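PDB 4UML: ganglioside-induced differentiation-associated protein 2 from Homo sapiens, which is of unsettled function but carries a macro domain, a fold that in many relatives binds ADP-ribose, beside a CRAL-TRIO (SEC14-like) domain absent from this construct. Local coordinates for residues D63-T75 with N84-P96. Numbering follows the deposited sequence.
Sequences DVALLNCTAIVNT and NPVSESIFMLAGP
Ile90 of helix 85-94 meets Ile72 of strand 71-75 tip to tip, CD1 to CD1 at 3.6 Å. Ile90 CD1 also touches Asn74 CB. Ala65 CB of the 3-10 turn 64-66 lies 4.0 Å from Ile90 CG1 and 3.8 Å from Leu93 CD1. From the same turn, Val64 CG1 touches Ile90 CD1.

Polar groups flank this apolar centre. Ser87 OG donates to Asn74 OD1 at 2.6 Å, in the carbonyl plane and on a lone pair. Asn74 holds its CG anti to the backbone N (chi1 180°), which carries the amide out to the helix. Asn84 ND2 gives Thr75 O a 2.9 Å hydrogen bond. Asn84 OD1 caps the helix, accepting from Ser87 N and weakly from Val86 N. One side chain thus ties the helix start to the strand end. Near the 3-10 turn Ser89 OG lies 2.9 Å from Asp63 OD2. Asp63 OD1 accepts from Ala65 N, above the carboxylate plane, in an Asx turn.

Outward, Asn74 ND2 is hydrogen-bonded to His128 ND1, which probably steadies the amide, and Asn84 ND2 to Asp82 OD2. The helix packs against strand 71-75, which in the mixed macro-domain sheet lies between strands 164-167 and 125-129. Ile126 of strand 125-129 also touches Ile90.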
loop_
_atom_site.group_PDB
_atom_site.type_symbol
_atom_site.label_atom_id
_atom_site.label_comp_id
_atom_site.label_asym_id
_atom_site.label_seq_id
_atom_site.Cartn_x
_atom_site.Cartn_y
_atom_site.Cartn_z
ATOM N N ASP A 63 -10.715 -5.525 -2.718
ATOM C CA ASP A 63 -10.313 -5.711 -1.325
ATOM C C ASP A 63 -8.879 -6.246 -1.298
ATOM O O ASP A 63 -8.625 -7.336 -1.779
ATOM C CB ASP A 63 -11.265 -6.706 -0.662
ATOM C CG ASP A 63 -11.068 -6.833 0.838
ATOM O OD1 ASP A 63 -9.978 -6.493 1.385
ATOM O OD2 ASP A 63 -12.045 -7.286 1.500
ATOM N N VAL A 64 -7.956 -5.458 -0.750
ATOM C CA VAL A 64 -6.547 -5.823 -0.708
ATOM C C VAL A 64 -6.312 -7.226 -0.110
ATOM O O VAL A 64 -5.386 -7.920 -0.517
ATOM C CB VAL A 64 -5.727 -4.757 0.043
ATOM C CG1 VAL A 64 -5.919 -4.884 1.548
ATOM C CG2 VAL A 64 -4.253 -4.880 -0.309
ATOM N N ALA A 65 -7.151 -7.642 0.833
ATOM C CA ALA A 65 -7.001 -8.913 1.486
ATOM C C ALA A 65 -7.096 -10.124 0.556
ATOM O O ALA A 65 -6.656 -11.207 0.921
ATOM C CB ALA A 65 -7.994 -9.043 2.632
ATOM N N LEU A 66 -7.625 -9.921 -0.642
ATOM C CA LEU A 66 -7.788 -11.013 -1.602
ATOM C C LEU A 66 -6.557 -11.242 -2.444
ATOM O O LEU A 66 -6.486 -12.231 -3.159
ATOM C CB LEU A 66 -8.942 -10.700 -2.530
ATOM C CG LEU A 66 -10.304 -10.593 -1.810
ATOM C CD1 LEU A 66 -11.376 -10.150 -2.787
ATOM C CD2 LEU A 66 -10.644 -11.923 -1.194
ATOM N N LEU A 67 -5.592 -10.341 -2.378
ATOM C CA LEU A 67 -4.498 -10.383 -3.337
ATOM C C LEU A 67 -3.421 -11.384 -2.953
ATOM O O LEU A 67 -3.053 -11.487 -1.795
ATOM C CB LEU A 67 -3.889 -8.986 -3.496
ATOM C CG LEU A 67 -4.745 -7.916 -4.167
ATOM C CD1 LEU A 67 -4.074 -6.559 -3.984
ATOM C CD2 LEU A 67 -4.963 -8.235 -5.640
ATOM N N ASN A 68 -2.896 -12.118 -3.933
ATOM C CA ASN A 68 -1.765 -13.017 -3.699
ATOM C C ASN A 68 -0.395 -12.343 -3.913
ATOM O O ASN A 68 0.553 -12.993 -4.295
ATOM C CB ASN A 68 -1.895 -14.281 -4.567
ATOM C CG ASN A 68 -1.700 -13.987 -6.038
ATOM O OD1 ASN A 68 -1.855 -12.839 -6.469
ATOM N ND2 ASN A 68 -1.332 -15.008 -6.819
ATOM N N CYS A 69 -0.280 -11.052 -3.638
ATOM C CA CYS A 69 1.015 -10.403 -3.581
ATOM C C CYS A 69 1.867 -11.038 -2.483
ATOM O O CYS A 69 1.327 -11.650 -1.541
ATOM C CB CYS A 69 0.825 -8.905 -3.316
ATOM S SG CYS A 69 -0.054 -8.028 -4.636
ATOM N N THR A 70 3.184 -10.848 -2.553
ATOM C CA THR A 70 4.098 -11.377 -1.536
ATOM C C THR A 70 3.675 -10.854 -0.157
ATOM O O THR A 70 3.624 -11.629 0.823
ATOM C CB THR A 70 5.568 -11.002 -1.819
ATOM O OG1 THR A 70 5.847 -11.263 -3.208
ATOM C CG2 THR A 70 6.535 -11.814 -0.904
ATOM N N ALA A 71 3.396 -9.549 -0.096
ATOM C CA ALA A 71 2.847 -8.890 1.071
ATOM C C ALA A 71 1.674 -7.983 0.700
ATOM O O ALA A 71 1.657 -7.335 -0.362
ATOM C CB ALA A 71 3.915 -8.064 1.772
ATOM N N ILE A 72 0.686 -7.960 1.571
ATOM C CA ILE A 72 -0.342 -6.939 1.551
ATOM C C ILE A 72 -0.157 -6.064 2.783
ATOM O O ILE A 72 0.465 -6.470 3.786
ATOM C CB ILE A 72 -1.777 -7.491 1.425
ATOM C CG1 ILE A 72 -2.146 -8.370 2.629
ATOM C CG2 ILE A 72 -1.966 -8.234 0.125
ATOM C CD1 ILE A 72 -3.575 -8.186 2.999
ATOM N N VAL A 73 -0.670 -4.851 2.677
ATOM C CA VAL A 73 -0.489 -3.832 3.678
ATOM C C VAL A 73 -1.787 -3.572 4.471
ATOM O O VAL A 73 -2.845 -3.374 3.907
ATOM C CB VAL A 73 -0.031 -2.530 3.029
ATOM C CG1 VAL A 73 0.122 -1.435 4.083
ATOM C CG2 VAL A 73 1.268 -2.714 2.251
ATOM N N ASN A 74 -1.658 -3.632 5.785
ATOM C CA ASN A 74 -2.699 -3.331 6.729
ATOM C C ASN A 74 -2.379 -1.958 7.302
ATOM O O ASN A 74 -1.210 -1.596 7.473
ATOM C CB ASN A 74 -2.740 -4.376 7.837
ATOM C CG ASN A 74 -3.841 -4.078 8.874
ATOM O OD1 ASN A 74 -4.905 -3.632 8.521
ATOM N ND2 ASN A 74 -3.539 -4.268 10.143
ATOM N N THR A 75 -3.415 -1.152 7.461
ATOM C CA THR A 75 -3.292 0.167 8.062
ATOM C C THR A 75 -4.048 0.166 9.383
ATOM O O THR A 75 -5.178 -0.359 9.452
ATOM C CB THR A 75 -3.710 1.288 7.103
ATOM O OG1 THR A 75 -3.272 2.540 7.626
ATOM C CG2 THR A 75 -5.223 1.328 6.827
ATOM N N ASN A 84 -11.126 -0.738 11.070
ATOM C CA ASN A 84 -11.414 0.007 9.838
ATOM C C ASN A 84 -11.653 -1.009 8.729
ATOM O O ASN A 84 -11.335 -2.174 8.883
ATOM C CB ASN A 84 -10.270 1.012 9.515
ATOM C CG ASN A 84 -8.987 0.329 9.051
ATOM O OD1 ASN A 84 -8.963 -0.269 7.982
ATOM N ND2 ASN A 84 -7.941 0.383 9.861
ATOM N N PRO A 85 -12.246 -0.592 7.626
ATOM C CA PRO A 85 -12.621 -1.540 6.588
ATOM C C PRO A 85 -11.457 -2.429 6.077
ATOM O O PRO A 85 -11.651 -3.606 5.748
ATOM C CB PRO A 85 -13.099 -0.631 5.467
ATOM C CG PRO A 85 -13.509 0.629 6.131
ATOM C CD PRO A 85 -12.544 0.799 7.241
ATOM N N VAL A 86 -10.252 -1.866 6.006
ATOM C CA VAL A 86 -9.103 -2.616 5.527
ATOM C C VAL A 86 -8.761 -3.711 6.515
ATOM O O VAL A 86 -8.764 -4.910 6.157
ATOM C CB VAL A 86 -7.896 -1.677 5.251
ATOM C CG1 VAL A 86 -6.615 -2.480 5.085
ATOM C CG2 VAL A 86 -8.178 -0.850 4.019
ATOM N N SER A 87 -8.532 -3.315 7.775
ATOM C CA SER A 87 -8.182 -4.230 8.840
ATOM C C SER A 87 -9.246 -5.283 9.101
ATOM O O SER A 87 -8.922 -6.401 9.499
ATOM C CB SER A 87 -7.950 -3.484 10.152
ATOM O OG SER A 87 -6.781 -2.688 10.079
ATOM N N GLU A 88 -10.502 -4.903 8.945
ATOM C CA GLU A 88 -11.591 -5.856 9.162
ATOM C C GLU A 88 -11.468 -7.052 8.204
ATOM O O GLU A 88 -11.559 -8.199 8.628
ATOM C CB GLU A 88 -12.948 -5.180 8.984
ATOM C CG GLU A 88 -13.358 -4.299 10.153
ATOM C CD GLU A 88 -14.728 -3.668 9.937
ATOM O OE1 GLU A 88 -15.729 -4.429 9.969
ATOM O OE2 GLU A 88 -14.804 -2.422 9.734
ATOM N N SER A 89 -11.262 -6.790 6.915
ATOM C CA SER A 89 -11.088 -7.901 5.945
ATOM C C SER A 89 -9.849 -8.695 6.207
ATOM O O SER A 89 -9.884 -9.923 6.202
ATOM C CB SER A 89 -10.982 -7.384 4.530
ATOM O OG SER A 89 -12.060 -6.535 4.300
ATOM N N ILE A 90 -8.734 -7.981 6.369
ATOM C CA ILE A 90 -7.480 -8.627 6.564
ATOM C C ILE A 90 -7.559 -9.552 7.793
ATOM O O ILE A 90 -7.156 -10.707 7.713
ATOM C CB ILE A 90 -6.333 -7.605 6.712
ATOM C CG1 ILE A 90 -6.068 -6.854 5.385
ATOM C CG2 ILE A 90 -5.111 -8.297 7.215
ATOM C CD1 ILE A 90 -4.895 -5.858 5.428
ATOM N N PHE A 91 -8.048 -9.069 8.938
ATOM C CA PHE A 91 -8.064 -9.941 10.148
ATOM C C PHE A 91 -8.992 -11.156 9.987
ATOM O O PHE A 91 -8.683 -12.282 10.396
ATOM C CB PHE A 91 -8.504 -9.160 11.402
ATOM C CG PHE A 91 -7.490 -8.183 11.917
ATOM C CD1 PHE A 91 -6.176 -8.184 11.477
ATOM C CD2 PHE A 91 -7.851 -7.277 12.883
ATOM C CE1 PHE A 91 -5.255 -7.282 11.985
ATOM C CE2 PHE A 91 -6.937 -6.373 13.395
ATOM C CZ PHE A 91 -5.637 -6.382 12.955
ATOM N N MET A 92 -10.126 -10.929 9.366
ATOM C CA MET A 92 -11.039 -11.998 9.143
ATOM C C MET A 92 -10.395 -13.072 8.258
ATOM O O MET A 92 -10.478 -14.269 8.556
ATOM C CB MET A 92 -12.278 -11.448 8.468
ATOM C CG MET A 92 -13.167 -12.555 7.957
ATOM S SD MET A 92 -14.757 -11.905 7.462
ATOM C CE MET A 92 -15.474 -11.593 9.077
ATOM N N LEU A 93 -9.742 -12.659 7.171
ATOM C CA LEU A 93 -9.211 -13.651 6.217
ATOM C C LEU A 93 -7.926 -14.287 6.667
ATOM O O LEU A 93 -7.672 -15.457 6.343
ATOM C CB LEU A 93 -9.100 -13.052 4.853
ATOM C CG LEU A 93 -10.474 -12.738 4.279
ATOM C CD1 LEU A 93 -10.300 -12.087 2.921
ATOM C CD2 LEU A 93 -11.321 -14.010 4.186
ATOM N N ALA A 94 -7.122 -13.573 7.444
ATOM C CA ALA A 94 -5.944 -14.191 8.000
ATOM C C ALA A 94 -6.284 -15.267 9.048
ATOM O O ALA A 94 -5.587 -16.278 9.139
ATOM C CB ALA A 94 -5.006 -13.150 8.584
ATOM N N GLY A 95 -7.303 -15.031 9.860
ATOM C CA GLY A 95 -7.658 -15.966 10.946
ATOM C C GLY A 95 -6.994 -15.684 12.309
ATOM O O GLY A 95 -6.140 -14.801 12.457
ATOM N N PRO A 96 -7.364 -16.460 13.324
ATOM C CA PRO A 96 -6.949 -16.159 14.694
ATOM C C PRO A 96 -5.478 -16.358 14.978
ATOM O O PRO A 96 -5.011 -15.849 15.992
ATOM C CB PRO A 96 -7.737 -17.184 15.546
ATOM C CG PRO A 96 -8.167 -18.242 14.590
ATOM C CD PRO A 96 -8.341 -17.564 13.262
#